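PDB 4GXW: adenosine deaminase from Burkholderia ambifaria, which binds zinc and probably catalyses the hydrolytic deamination of adenine or adenosine. Local coordinates for residues I97-L102 against A145-I150; A339-D342 against A348-A351. All blocks are in the same frame, centred on the assembly; numbering follows the deposited sequence.

Contact 1. Residues I97-L102 against A145-I150; sequences IAYEYL and ARDFGI
With CG of Tyr-99 anti to the backbone N (chi1 179°), the ring end of this side chain on helix 91-106 comes up to Asp-147 and Phe-148, whose own CG atoms both lie anti to the carbonyl carbon on the last turn of helix 130-148. The hydroxyl of Tyr-99 donates a short hydrogen bond from OH to Asp-147 OD2, 2.6 Å long, on the anti side of the carboxylate and not far out of its plane. Ring and carboxylate stand almost perpendicular, at 88°. OD2 is also met on its syn side by Arg-146 NH2, while Arg-146 NE bonds to Asp-147 OD1 at 2.8 Å, a side-on, two-nitrogen grip. Three bonds thus fix the carboxylate, and the neighbouring guanidinium would be expected to favour its charged form. Phe-148 CE2 lies over one face of the Tyr-99 ring, 3.5 Å from Tyr-99 CZ; the two planes are inclined at 47°, an oblique aromatic pair. Phe-148 is itself covered on one face by Asp-147 CB. The chain then turns at Gly-149, with positive phi, and Ile-150 meets Leu-102 in the buried part of the interface: Ile-150 CG2 is 4.0 Å from Leu-102 CB, and Ile-150 CD1 rests 3.7 Å from the backbone Leu-102 O. Ala-113 of strand 110-117 also packs on Leu-102. The arrangement joins two neighbouring outer helices where helix 130-148 gives way to strand 151-159, the kind of helix-to-strand passage that recurs around a TIM barrel.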
ATOM      1  N   ILE A  97      -0.575 -16.172   4.459  1.00  9.55           N
ATOM      2  CA  ILE A  97      -1.054 -14.796   4.488  1.00  9.80           C
ATOM      3  C   ILE A  97      -0.848 -14.085   3.148  1.00 10.18           C
ATOM      4  O   ILE A  97      -1.657 -13.229   2.779  1.00 10.07           O
ATOM      5  CB  ILE A  97      -0.544 -13.971   5.703  1.00  8.81           C
ATOM      6  CG1 ILE A  97       0.977 -13.831   5.709  1.00 10.24           C
ATOM      7  CG2 ILE A  97      -1.046 -14.601   7.003  1.00 10.70           C
ATOM      8  CD1 ILE A  97       1.459 -12.862   6.765  1.00 10.23           C
ATOM      9  N   ALA A  98       0.190 -14.462   2.400  1.00  8.72           N
ATOM     10  CA  ALA A  98       0.373 -13.914   1.054  1.00  9.06           C
ATOM     11  C   ALA A  98      -0.766 -14.367   0.136  1.00  9.69           C
ATOM     12  O   ALA A  98      -1.354 -13.561  -0.590  1.00 10.40           O
ATOM     13  CB  ALA A  98       1.733 -14.309   0.482  1.00 10.70           C
ATOM     14  N   TYR A  99      -1.087 -15.655   0.191  1.00  9.24           N
ATOM     15  CA  TYR A  99      -2.133 -16.225  -0.647  1.00  9.25           C
ATOM     16  C   TYR A  99      -3.482 -15.598  -0.307  1.00 10.19           C
ATOM     17  O   TYR A  99      -4.249 -15.241  -1.210  1.00 10.04           O
ATOM     18  CB  TYR A  99      -2.173 -17.740  -0.453  1.00 11.49           C
ATOM     19  CG  TYR A  99      -3.236 -18.471  -1.239  1.00 10.83           C
ATOM     20  CD1 TYR A  99      -3.050 -18.786  -2.577  1.00 11.84           C
ATOM     21  CD2 TYR A  99      -4.423 -18.870  -0.628  1.00 13.60           C
ATOM     22  CE1 TYR A  99      -4.015 -19.477  -3.285  1.00 13.16           C
ATOM     23  CE2 TYR A  99      -5.398 -19.563  -1.337  1.00 15.93           C
ATOM     24  CZ  TYR A  99      -5.187 -19.860  -2.664  1.00 14.81           C
ATOM     25  OH  TYR A  99      -6.153 -20.549  -3.376  1.00 16.00           O
ATOM     26  N   GLU A 100      -3.770 -15.446   0.986  1.00  9.73           N
ATOM     27  CA  GLU A 100      -5.062 -14.894   1.402  1.00 10.88           C
ATOM     28  C   GLU A 100      -5.202 -13.409   1.072  1.00 10.11           C
ATOM     29  O   GLU A 100      -6.284 -12.959   0.698  1.00 10.28           O
ATOM     30  CB  GLU A 100      -5.328 -15.169   2.889  1.00  9.80           C
ATOM     31  CG  GLU A 100      -5.501 -16.652   3.169  1.00 11.83           C
ATOM     32  CD  GLU A 100      -5.857 -16.991   4.601  1.00 12.11           C
ATOM     33  OE1 GLU A 100      -5.925 -16.079   5.454  1.00 14.90           O
ATOM     34  OE2 GLU A 100      -6.075 -18.198   4.876  1.00 13.75           O
ATOM     35  N   TYR A 101      -4.118 -12.653   1.201  1.00  9.86           N
ATOM     36  CA  TYR A 101      -4.129 -11.251   0.793  1.00  9.13           C
ATOM     37  C   TYR A 101      -4.438 -11.149  -0.700  1.00  9.45           C
ATOM     38  O   TYR A 101      -5.327 -10.394  -1.110  1.00  8.97           O
ATOM     39  CB  TYR A 101      -2.807 -10.538   1.129  1.00  9.70           C
ATOM     40  CG  TYR A 101      -2.595  -9.312   0.269  1.00  9.31           C
ATOM     41  CD1 TYR A 101      -3.504  -8.254   0.288  1.00 10.29           C
ATOM     42  CD2 TYR A 101      -1.522  -9.235  -0.605  1.00  9.28           C
ATOM     43  CE1 TYR A 101      -3.331  -7.144  -0.534  1.00 10.40           C
ATOM     44  CE2 TYR A 101      -1.337  -8.135  -1.427  1.00 10.05           C
ATOM     45  CZ  TYR A 101      -2.241  -7.095  -1.389  1.00  9.63           C
ATOM     46  OH  TYR A 101      -2.039  -6.002  -2.210  1.00 10.30           O
ATOM     47  N   LEU A 102      -3.732 -11.928  -1.511  1.00  9.73           N
ATOM     48  CA  LEU A 102      -3.905 -11.850  -2.953  1.00 10.02           C
ATOM     49  C   LEU A 102      -5.304 -12.307  -3.376  1.00  9.93           C
ATOM     50  O   LEU A 102      -5.889 -11.739  -4.304  1.00 10.05           O
ATOM     51  CB  LEU A 102      -2.795 -12.605  -3.697  1.00  9.31           C
ATOM     52  CG  LEU A 102      -1.408 -11.975  -3.534  1.00  8.47           C
ATOM     53  CD1 LEU A 102      -0.303 -12.911  -3.990  1.00 10.69           C
ATOM     54  CD2 LEU A 102      -1.319 -10.639  -4.267  1.00 10.28           C
ATOM     55  N   ALA A 145      -1.771 -16.593  -8.327  1.00 12.75           N
ATOM     56  CA  ALA A 145      -1.847 -16.352  -9.768  1.00 11.77           C
ATOM     57  C   ALA A 145      -2.612 -17.488 -10.444  1.00 13.51           C
ATOM     58  O   ALA A 145      -3.472 -17.251 -11.296  1.00 15.55           O
ATOM     59  CB  ALA A 145      -0.463 -16.204 -10.368  1.00 13.87           C
ATOM     60  N   ARG A 146      -2.309 -18.717 -10.040  1.00 13.48           N
ATOM     61  CA  ARG A 146      -2.956 -19.907 -10.572  1.00 17.28           C
ATOM     62  C   ARG A 146      -4.454 -19.929 -10.267  1.00 15.64           C
ATOM     63  O   ARG A 146      -5.275 -20.241 -11.142  1.00 17.33           O
ATOM     64  CB  ARG A 146      -2.289 -21.139  -9.957  1.00 13.97           C
ATOM     65  CG  ARG A 146      -2.873 -22.477 -10.374  1.00 18.92           C
ATOM     66  CD  ARG A 146      -2.426 -23.571  -9.415  1.00 21.63           C
ATOM     67  NE  ARG A 146      -2.948 -23.346  -8.070  1.00 23.50           N
ATOM     68  CZ  ARG A 146      -2.442 -23.882  -6.964  1.00 21.71           C
ATOM     69  NH1 ARG A 146      -1.389 -24.690  -7.031  1.00 24.29           N
ATOM     70  NH2 ARG A 146      -2.990 -23.611  -5.788  1.00 21.85           N
ATOM     71  N   ASP A 147      -4.806 -19.601  -9.028  1.00 13.82           N
ATOM     72  CA  ASP A 147      -6.183 -19.749  -8.554  1.00 14.47           C
ATOM     73  C   ASP A 147      -7.097 -18.553  -8.847  1.00 18.15           C
ATOM     74  O   ASP A 147      -8.300 -18.734  -9.067  1.00 19.17           O
ATOM     75  CB  ASP A 147      -6.211 -20.076  -7.056  1.00 16.24           C
ATOM     76  CG  ASP A 147      -5.610 -21.436  -6.741  1.00 17.55           C
ATOM     77  OD1 ASP A 147      -5.460 -22.260  -7.670  1.00 17.21           O
ATOM     78  OD2 ASP A 147      -5.291 -21.696  -5.561  1.00 17.17           O
ATOM     79  N   PHE A 148      -6.535 -17.345  -8.861  1.00 16.55           N
ATOM     80  CA  PHE A 148      -7.345 -16.131  -8.998  1.00 14.83           C
ATOM     81  C   PHE A 148      -6.933 -15.239 -10.170  1.00 14.83           C
ATOM     82  O   PHE A 148      -7.602 -14.241 -10.459  1.00 20.55           O
ATOM     83  CB  PHE A 148      -7.324 -15.337  -7.687  1.00 17.65           C
ATOM     84  CG  PHE A 148      -7.429 -16.197  -6.463  1.00 18.57           C
ATOM     85  CD1 PHE A 148      -8.589 -16.914  -6.198  1.00 18.34           C
ATOM     86  CD2 PHE A 148      -6.361 -16.309  -5.582  1.00 17.78           C
ATOM     87  CE1 PHE A 148      -8.684 -17.719  -5.074  1.00 20.19           C
ATOM     88  CE2 PHE A 148      -6.451 -17.109  -4.459  1.00 21.28           C
ATOM     89  CZ  PHE A 148      -7.613 -17.815  -4.203  1.00 22.85           C
ATOM     90  N   GLY A 149      -5.836 -15.588 -10.836  1.00 13.48           N
ATOM     91  CA  GLY A 149      -5.382 -14.859 -12.009  1.00 14.64           C
ATOM     92  C   GLY A 149      -4.733 -13.522 -11.704  1.00 14.50           C
ATOM     93  O   GLY A 149      -4.481 -12.728 -12.615  1.00 20.33           O
ATOM     94  N   ILE A 150      -4.446 -13.263 -10.430  1.00 11.79           N
ATOM     95  CA  ILE A 150      -3.842 -11.998 -10.032  1.00 12.78           C
ATOM     96  C   ILE A 150      -2.321 -12.083 -10.107  1.00 12.01           C
ATOM     97  O   ILE A 150      -1.728 -13.057  -9.627  1.00 14.58           O
ATOM     98  CB  ILE A 150      -4.290 -11.579  -8.605  1.00 10.70           C
ATOM     99  CG1 ILE A 150      -3.690 -10.233  -8.203  1.00 11.40           C
ATOM    100  CG2 ILE A 150      -3.959 -12.663  -7.557  1.00 11.90           C
ATOM    101  CD1 ILE A 150      -4.247  -9.700  -6.880  1.00 11.14           C
TER

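Contact 2. Residues A339-D342 against A348-A351; sequences AWVD and AWRA
Trp-349 reaches Ala-339 and Val-341 with the far rim of its six-membered ring, and it alone carries the contact for 348-351. Its CG lies anti to the carbonyl carbon, and chi1 (-73°) and chi2 (-12°) together bring the CZ3-CH2 side of the ring to the loop. Ala-339 approaches the edge of the ring near its plane, with Ala-339 CB 4.1 Å from Trp-349 CZ3. The Val-341 and Trp-349 side chains extend toward each other from opposite directions, and the valine meets the ring obliquely. Both of its methyls lie to one side of the ring plane, each near a different atom of the rim: Val-341 CG2 is 3.8 Å from Trp-349 CZ3, and Val-341 CG1 is 4.0 Å from Trp-349 CH2. Both loop residues point their CB atoms at the indole, whereas Trp-340 between them points its CB away. Trp-340 is the centre of an inverse gamma turn, across which Val-341 N makes a weak hydrogen bond of 3.2 Å to Ala-339 O. Around the indole, Trp-353, one turn further along the helix, stacks on Trp-349, and His-112 of strand 110-117 meets it at an inclined angle. Next in sequence, Arg-350 NH2 makes a salt bridge with Asp-337 OD1, which ties helix 343-371 to helix 325-338. Only carbon atoms touch across the two segments and no hydrogen bond joins them, so the hold is one of dispersion and the burial of apolar surface; with 100 Å² buried in all, the indole is probably held in part by further neighbours.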
ATOM      1  N   ALA A 339       3.676   1.029 -11.816  1.00 10.00           N
ATOM      2  CA  ALA A 339       3.911  -0.389 -11.561  1.00  8.99           C
ATOM      3  C   ALA A 339       5.292  -0.849 -12.019  1.00  9.30           C
ATOM      4  O   ALA A 339       5.874  -0.314 -12.966  1.00 11.41           O
ATOM      5  CB  ALA A 339       2.813  -1.236 -12.209  1.00 11.80           C
ATOM      6  N   TRP A 340       5.794  -1.873 -11.343  1.00  9.00           N
ATOM      7  CA  TRP A 340       7.104  -2.421 -11.641  1.00 10.93           C
ATOM      8  C   TRP A 340       6.967  -3.605 -12.592  1.00 12.35           C
ATOM      9  O   TRP A 340       7.235  -4.756 -12.247  1.00 13.46           O
ATOM     10  CB  TRP A 340       7.819  -2.780 -10.341  1.00 11.80           C
ATOM     11  CG  TRP A 340       8.255  -1.546  -9.590  1.00 10.55           C
ATOM     12  CD1 TRP A 340       8.173  -0.243 -10.028  1.00  9.84           C
ATOM     13  CD2 TRP A 340       8.844  -1.492  -8.285  1.00  9.29           C
ATOM     14  NE1 TRP A 340       8.686   0.607  -9.069  1.00 10.57           N
ATOM     15  CE2 TRP A 340       9.093  -0.133  -7.991  1.00  9.11           C
ATOM     16  CE3 TRP A 340       9.165  -2.456  -7.329  1.00 10.63           C
ATOM     17  CZ2 TRP A 340       9.671   0.280  -6.788  1.00 10.09           C
ATOM     18  CZ3 TRP A 340       9.738  -2.046  -6.140  1.00  9.92           C
ATOM     19  CH2 TRP A 340       9.988  -0.693  -5.883  1.00  9.66           C
ATOM     20  N   VAL A 341       6.510  -3.286 -13.800  1.00 11.87           N
ATOM     21  CA  VAL A 341       6.366  -4.253 -14.882  1.00 12.63           C
ATOM     22  C   VAL A 341       6.973  -3.633 -16.130  1.00 11.80           C
ATOM     23  O   VAL A 341       7.277  -2.435 -16.139  1.00 14.31           O
ATOM     24  CB  VAL A 341       4.884  -4.626 -15.148  1.00 12.18           C
ATOM     25  CG1 VAL A 341       4.276  -5.310 -13.936  1.00 14.81           C
ATOM     26  CG2 VAL A 341       4.054  -3.395 -15.551  1.00 13.47           C
ATOM     27  N   ASP A 342       7.149  -4.422 -17.186  1.00 12.51           N
ATOM     28  CA  ASP A 342       7.802  -3.861 -18.371  1.00 16.07           C
ATOM     29  C   ASP A 342       6.879  -2.976 -19.218  1.00 14.54           C
ATOM     30  O   ASP A 342       5.654  -2.945 -19.011  1.00 12.92           O
ATOM     31  CB  ASP A 342       8.514  -4.928 -19.220  1.00 19.89           C
ATOM     32  CG  ASP A 342       7.571  -5.974 -19.791  1.00 25.19           C
ATOM     33  OD1 ASP A 342       6.360  -5.708 -19.930  1.00 20.85           O
ATOM     34  OD2 ASP A 342       8.056  -7.073 -20.133  1.00 29.63           O
ATOM     35  N   ALA A 348      -0.154  -2.589 -22.836  1.00 12.27           N
ATOM     36  CA  ALA A 348      -1.320  -3.455 -22.944  1.00 12.06           C
ATOM     37  C   ALA A 348      -2.396  -3.057 -21.933  1.00 11.88           C
ATOM     38  O   ALA A 348      -3.579  -2.969 -22.269  1.00 11.83           O
ATOM     39  CB  ALA A 348      -0.918  -4.923 -22.780  1.00 14.64           C
ATOM     40  N   TRP A 349      -1.993  -2.785 -20.699  1.00 10.40           N
ATOM     41  CA  TRP A 349      -2.956  -2.391 -19.684  1.00 10.64           C
ATOM     42  C   TRP A 349      -3.633  -1.078 -20.054  1.00 10.50           C
ATOM     43  O   TRP A 349      -4.848  -0.939 -19.904  1.00 10.76           O
ATOM     44  CB  TRP A 349      -2.285  -2.262 -18.308  1.00 12.06           C
ATOM     45  CG  TRP A 349      -1.926  -3.582 -17.657  1.00 12.89           C
ATOM     46  CD1 TRP A 349      -2.332  -4.825 -18.042  1.00 14.72           C
ATOM     47  CD2 TRP A 349      -1.092  -3.771 -16.502  1.00 11.99           C
ATOM     48  NE1 TRP A 349      -1.803  -5.779 -17.197  1.00 17.52           N
ATOM     49  CE2 TRP A 349      -1.039  -5.155 -16.246  1.00 16.53           C
ATOM     50  CE3 TRP A 349      -0.391  -2.903 -15.659  1.00 13.41           C
ATOM     51  CZ2 TRP A 349      -0.307  -5.693 -15.181  1.00 14.96           C
ATOM     52  CZ3 TRP A 349       0.345  -3.440 -14.607  1.00 13.37           C
ATOM     53  CH2 TRP A 349       0.373  -4.817 -14.378  1.00 14.20           C
ATOM     54  N   ARG A 350      -2.864  -0.115 -20.552  1.00 10.76           N
ATOM     55  CA  ARG A 350      -3.487   1.151 -20.937  1.00 12.60           C
ATOM     56  C   ARG A 350      -4.513   0.940 -22.038  1.00 12.00           C
ATOM     57  O   ARG A 350      -5.622   1.469 -21.972  1.00 13.70           O
ATOM     58  CB  ARG A 350      -2.451   2.156 -21.428  1.00 14.79           C
ATOM     59  CG  ARG A 350      -1.512   2.647 -20.360  1.00 14.50           C
ATOM     60  CD  ARG A 350      -0.614   3.756 -20.892  1.00 19.29           C
ATOM     61  NE  ARG A 350       0.515   3.943 -19.990  1.00 18.30           N
ATOM     62  CZ  ARG A 350       1.736   3.460 -20.201  1.00 18.13           C
ATOM     63  NH1 ARG A 350       2.014   2.784 -21.309  1.00 18.79           N
ATOM     64  NH2 ARG A 350       2.687   3.666 -19.301  1.00 16.88           N
ATOM     65  N   ALA A 351      -4.137   0.166 -23.050  1.00 11.52           N
ATOM     66  CA  ALA A 351      -5.012  -0.052 -24.194  1.00 11.82           C
ATOM     67  C   ALA A 351      -6.285  -0.815 -23.824  1.00 11.66           C
ATOM     68  O   ALA A 351      -7.334  -0.602 -24.432  1.00 11.59           O
ATOM     69  CB  ALA A 351      -4.257  -0.775 -25.312  1.00 11.36           C
TER

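From the N terminus, contact 1 comes first: it closes the span from helix 91-106, through strand 110-117 and helix 119-126, to the end of helix 130-148. Contact 2 follows much later and closes a far shorter loop, the link between helices 325-338 and 343-371 together with the first two turns of the latter. The two are in series, neither nested nor crossed, with centres 19 Å apart and nearest atoms about 8 Å apart. Strand 110-117 is common ground, since Leu-102 and Ile-150 of contact 1 and Ala-339 and Val-341 of contact 2 all pack against it. Early outer helices and the C-terminal helices are thereby set around one parallel barrel sheet.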